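Local coordinates for putative glucarate dehydratase (Pseudomonas fluorescens, PDB 4IT1), which probably dehydrates D-glucarate to 5-dehydro-4-deoxy-D-glucarate in a magnesium-dependent reaction, at residues A[300-314]-A[328-342]. Numbering follows the deposited sequence.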
# COMPACT_ATOMS: atom_id res chain seq x y z
N PHE A 300 12.05 6.42 -5.78
CA PHE A 300 11.16 7.26 -4.96
C PHE A 300 11.91 7.73 -3.71
O PHE A 300 11.91 8.92 -3.41
CB PHE A 300 9.88 6.49 -4.60
CG PHE A 300 8.92 7.26 -3.71
CD1 PHE A 300 9.11 7.32 -2.33
CD2 PHE A 300 7.82 7.91 -4.26
CE1 PHE A 300 8.23 8.02 -1.52
CE2 PHE A 300 6.93 8.61 -3.45
CZ PHE A 300 7.13 8.67 -2.08
N ARG A 301 12.56 6.79 -3.02
CA ARG A 301 13.36 7.06 -1.82
C ARG A 301 14.47 8.08 -2.09
O ARG A 301 14.68 9.01 -1.30
CB ARG A 301 13.97 5.75 -1.27
CG ARG A 301 14.85 5.88 -0.02
CD ARG A 301 15.50 4.57 0.43
NE ARG A 301 16.47 4.09 -0.56
CZ ARG A 301 16.28 3.06 -1.40
NH1 ARG A 301 15.16 2.34 -1.38
NH2 ARG A 301 17.24 2.73 -2.26
N ARG A 302 15.19 7.89 -3.18
CA ARG A 302 16.29 8.80 -3.52
C ARG A 302 15.75 10.17 -3.94
O ARG A 302 16.37 11.19 -3.66
CB ARG A 302 17.20 8.19 -4.60
CG ARG A 302 17.97 6.95 -4.14
CD ARG A 302 19.11 6.56 -5.08
NE ARG A 302 18.66 6.05 -6.37
CZ ARG A 302 18.35 4.77 -6.64
NH1 ARG A 302 18.44 3.83 -5.71
NH2 ARG A 302 17.96 4.44 -7.86
N SER A 303 14.59 10.19 -4.58
CA SER A 303 13.98 11.47 -4.98
C SER A 303 13.57 12.28 -3.76
O SER A 303 13.82 13.48 -3.69
CB SER A 303 12.76 11.26 -5.87
OG SER A 303 12.30 12.51 -6.35
N VAL A 304 12.96 11.59 -2.81
CA VAL A 304 12.44 12.22 -1.61
C VAL A 304 13.56 12.80 -0.76
O VAL A 304 13.36 13.80 -0.07
CB VAL A 304 11.58 11.21 -0.81
CG1 VAL A 304 11.63 11.48 0.69
CG2 VAL A 304 10.15 11.21 -1.33
N ALA A 305 14.74 12.19 -0.84
CA ALA A 305 15.93 12.67 -0.13
C ALA A 305 16.48 13.97 -0.72
O ALA A 305 17.07 14.78 -0.00
CB ALA A 305 17.01 11.59 -0.12
N GLN A 306 16.30 14.15 -2.03
CA GLN A 306 16.84 15.32 -2.74
C GLN A 306 15.77 16.35 -3.06
O GLN A 306 16.08 17.44 -3.53
CB GLN A 306 17.46 14.90 -4.07
CG GLN A 306 18.75 14.11 -3.98
CD GLN A 306 19.25 13.69 -5.34
OE1 GLN A 306 19.42 12.50 -5.61
NE2 GLN A 306 19.48 14.67 -6.23
N ASN A 307 14.51 15.99 -2.83
CA ASN A 307 13.35 16.77 -3.31
C ASN A 307 13.42 17.10 -4.82
O ASN A 307 13.25 18.25 -5.22
CB ASN A 307 13.15 18.02 -2.45
CG ASN A 307 11.86 18.76 -2.77
OD1 ASN A 307 10.81 18.15 -2.96
ND2 ASN A 307 11.95 20.08 -2.83
N SER A 308 13.65 16.08 -5.64
CA SER A 308 13.81 16.26 -7.10
C SER A 308 12.52 16.56 -7.84
O SER A 308 12.51 17.38 -8.76
CB SER A 308 14.44 15.02 -7.73
OG SER A 308 15.71 14.75 -7.18
N VAL A 309 11.44 15.88 -7.45
CA VAL A 309 10.16 16.02 -8.14
C VAL A 309 9.03 16.28 -7.16
O VAL A 309 9.07 15.87 -6.00
CB VAL A 309 9.83 14.78 -9.01
CG1 VAL A 309 10.89 14.60 -10.09
CG2 VAL A 309 9.69 13.52 -8.17
N GLN A 310 8.01 16.98 -7.65
CA GLN A 310 6.86 17.35 -6.84
C GLN A 310 5.64 16.51 -7.21
O GLN A 310 4.66 16.49 -6.48
CB GLN A 310 6.56 18.83 -7.01
CG GLN A 310 7.65 19.74 -6.44
CD GLN A 310 8.95 19.69 -7.24
OE1 GLN A 310 8.96 19.93 -8.45
NE2 GLN A 310 10.05 19.38 -6.55
N ILE A 311 5.73 15.82 -8.35
CA ILE A 311 4.61 15.05 -8.88
C ILE A 311 5.11 13.77 -9.54
O ILE A 311 5.99 13.80 -10.40
CB ILE A 311 3.79 15.85 -9.94
CG1 ILE A 311 3.18 17.12 -9.33
CG2 ILE A 311 2.71 14.97 -10.55
CD1 ILE A 311 3.11 18.30 -10.29
N VAL A 312 4.53 12.64 -9.15
CA VAL A 312 4.85 11.36 -9.75
C VAL A 312 3.73 10.90 -10.67
O VAL A 312 2.58 10.77 -10.24
CB VAL A 312 5.13 10.27 -8.68
CG1 VAL A 312 5.45 8.94 -9.35
CG2 VAL A 312 6.27 10.70 -7.77
N LEU A 313 4.06 10.66 -11.93
CA LEU A 313 3.12 10.02 -12.85
C LEU A 313 3.29 8.51 -12.78
O LEU A 313 4.22 7.95 -13.36
CB LEU A 313 3.31 10.54 -14.28
CG LEU A 313 3.36 12.06 -14.48
CD1 LEU A 313 3.47 12.37 -15.96
CD2 LEU A 313 2.16 12.78 -13.88
N ALA A 314 2.40 7.86 -12.05
CA ALA A 314 2.37 6.40 -11.95
C ALA A 314 1.91 5.76 -13.27
O ALA A 314 1.37 6.43 -14.15
CB ALA A 314 1.47 5.97 -10.80
N LEU A 328 1.99 3.21 -4.02
CA LEU A 328 2.66 4.42 -4.49
C LEU A 328 1.83 5.68 -4.20
O LEU A 328 2.38 6.67 -3.69
CB LEU A 328 3.04 4.35 -5.98
CG LEU A 328 3.67 5.64 -6.53
CD1 LEU A 328 4.98 6.03 -5.84
CD2 LEU A 328 3.84 5.56 -8.04
N ALA A 329 0.54 5.66 -4.52
CA ALA A 329 -0.31 6.84 -4.31
C ALA A 329 -0.29 7.27 -2.84
O ALA A 329 -0.15 8.46 -2.53
CB ALA A 329 -1.74 6.58 -4.78
N LYS A 330 -0.39 6.29 -1.95
CA LYS A 330 -0.35 6.51 -0.51
C LYS A 330 0.99 7.09 -0.07
O LYS A 330 1.05 7.94 0.82
CB LYS A 330 -0.63 5.18 0.21
CG LYS A 330 -0.67 5.26 1.73
CD LYS A 330 -1.80 6.16 2.20
CE LYS A 330 -1.85 6.19 3.72
NZ LYS A 330 -2.78 7.25 4.20
N MET A 331 2.06 6.62 -0.71
CA MET A 331 3.41 7.09 -0.40
C MET A 331 3.61 8.53 -0.84
O MET A 331 4.21 9.32 -0.12
CB MET A 331 4.48 6.19 -1.02
CG MET A 331 4.66 4.86 -0.31
SD MET A 331 6.05 3.89 -0.92
CE MET A 331 7.45 4.69 -0.14
N CYS A 332 3.09 8.87 -2.02
CA CYS A 332 3.11 10.25 -2.50
C CYS A 332 2.37 11.17 -1.53
O CYS A 332 2.86 12.26 -1.20
CB CYS A 332 2.48 10.36 -3.88
SG CYS A 332 3.44 9.58 -5.19
N ASP A 333 1.20 10.72 -1.09
CA ASP A 333 0.41 11.45 -0.10
C ASP A 333 1.23 11.69 1.16
O ASP A 333 1.19 12.77 1.74
CB ASP A 333 -0.88 10.70 0.25
CG ASP A 333 -1.77 11.46 1.23
OD1 ASP A 333 -2.42 12.44 0.82
OD2 ASP A 333 -1.83 11.07 2.41
N THR A 334 1.98 10.67 1.57
CA THR A 334 2.77 10.72 2.79
C THR A 334 3.91 11.72 2.68
O THR A 334 4.25 12.40 3.66
CB THR A 334 3.29 9.33 3.15
OG1 THR A 334 2.17 8.48 3.40
CG2 THR A 334 4.17 9.36 4.38
N PHE A 335 4.48 11.84 1.49
CA PHE A 335 5.65 12.68 1.28
C PHE A 335 5.30 13.97 0.57
O PHE A 335 6.18 14.71 0.14
CB PHE A 335 6.76 11.91 0.56
CG PHE A 335 7.41 10.86 1.43
CD1 PHE A 335 6.90 9.56 1.49
CD2 PHE A 335 8.52 11.18 2.21
CE1 PHE A 335 7.49 8.60 2.30
CE2 PHE A 335 9.11 10.23 3.04
CZ PHE A 335 8.59 8.94 3.08
N GLY A 336 4.00 14.25 0.46
CA GLY A 336 3.53 15.52 -0.06
C GLY A 336 3.73 15.69 -1.55
O GLY A 336 3.96 16.80 -2.02
N LEU A 337 3.63 14.60 -2.30
CA LEU A 337 3.81 14.65 -3.75
C LEU A 337 2.47 14.46 -4.44
O LEU A 337 1.64 13.69 -3.97
CB LEU A 337 4.79 13.55 -4.22
CG LEU A 337 6.16 13.41 -3.54
CD1 LEU A 337 6.93 12.25 -4.15
CD2 LEU A 337 6.99 14.69 -3.62
N GLY A 338 2.26 15.16 -5.55
CA GLY A 338 1.08 14.93 -6.38
C GLY A 338 1.18 13.60 -7.11
O GLY A 338 2.28 13.14 -7.42
N VAL A 339 0.04 12.95 -7.35
CA VAL A 339 0.00 11.73 -8.16
C VAL A 339 -0.98 11.84 -9.30
O VAL A 339 -2.03 12.49 -9.17
CB VAL A 339 -0.44 10.48 -7.37
CG1 VAL A 339 0.46 9.30 -7.73
CG2 VAL A 339 -0.46 10.74 -5.88
N SER A 340 -0.64 11.20 -10.41
CA SER A 340 -1.53 11.03 -11.55
C SER A 340 -1.12 9.73 -12.23
O SER A 340 -0.07 9.17 -11.92
CB SER A 340 -1.42 12.21 -12.50
OG SER A 340 -2.40 12.14 -13.51
N MET A 341 -1.95 9.24 -13.14
CA MET A 341 -1.70 7.95 -13.75
C MET A 341 -1.32 8.15 -15.22
O MET A 341 -1.57 9.22 -15.78
CB MET A 341 -2.95 7.08 -13.62
CG MET A 341 -2.68 5.65 -13.20
SD MET A 341 -2.24 5.50 -11.47
CE MET A 341 -3.50 6.51 -10.69
N HIS A 342 -0.71 7.14 -15.82
CA HIS A 342 -0.20 7.25 -17.19
C HIS A 342 -0.20 5.88 -17.87
O HIS A 342 -0.09 4.85 -17.20
CB HIS A 342 1.22 7.86 -17.20
CG HIS A 342 1.98 7.61 -18.46
ND1 HIS A 342 2.53 6.39 -18.78
CD2 HIS A 342 2.29 8.43 -19.50
CE1 HIS A 342 3.13 6.46 -19.95
NE2 HIS A 342 3.00 7.69 -20.41
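Ala314 N donates a hydrogen bond of 2.8 Å to Ser340 O, bent to 136°. Val312 N bonds to Gly338 O at 2.9 Å, straighter at 161°, and Ile311 CA adds a weaker C-H...O contact to that oxygen. Gly338 N in turn bonds to Gln310 O at 2.9 Å, and Ser340 N donates to Val312 O. These bonds zip the two strands together in parallel.

Phe300 fills the space between two nearly parallel helices, 300-306 and 328-334. Its CG lies opposite the backbone N (chi1 178°), and the ring reaches in toward the second helix. The ring edge meets the face of Phe335 in an offset edge-to-face stack, with CE1 3.6 Å from Phe335 CD1. Met331 SD sits above one ring face, 4.9 Å from the centroid. Phe300 CE2 lies 3.7 Å from Leu337 CD1. Replacing Phe300 by alanine is likely to open a gap beside Leu337, take the ring from Met331 and remove the edge packed on Phe335, whose ring also meets Phe335 of the second subunit. Val312 packs outward on Cys332 SG, while Ala314 CB touches Leu328 CD2 at 3.7 Å.

His342, the predicted proton acceptor, lies near the C-terminal end of strand 338-341 and bonds through ND1 to Asp315. Strand 311-314, helix 322-334 and strand 338-341 form a beta-alpha-beta crossover of the enolase-superfamily barrel, with the preceding helix 297-306 packed alongside and the active site at the C-terminal strand ends.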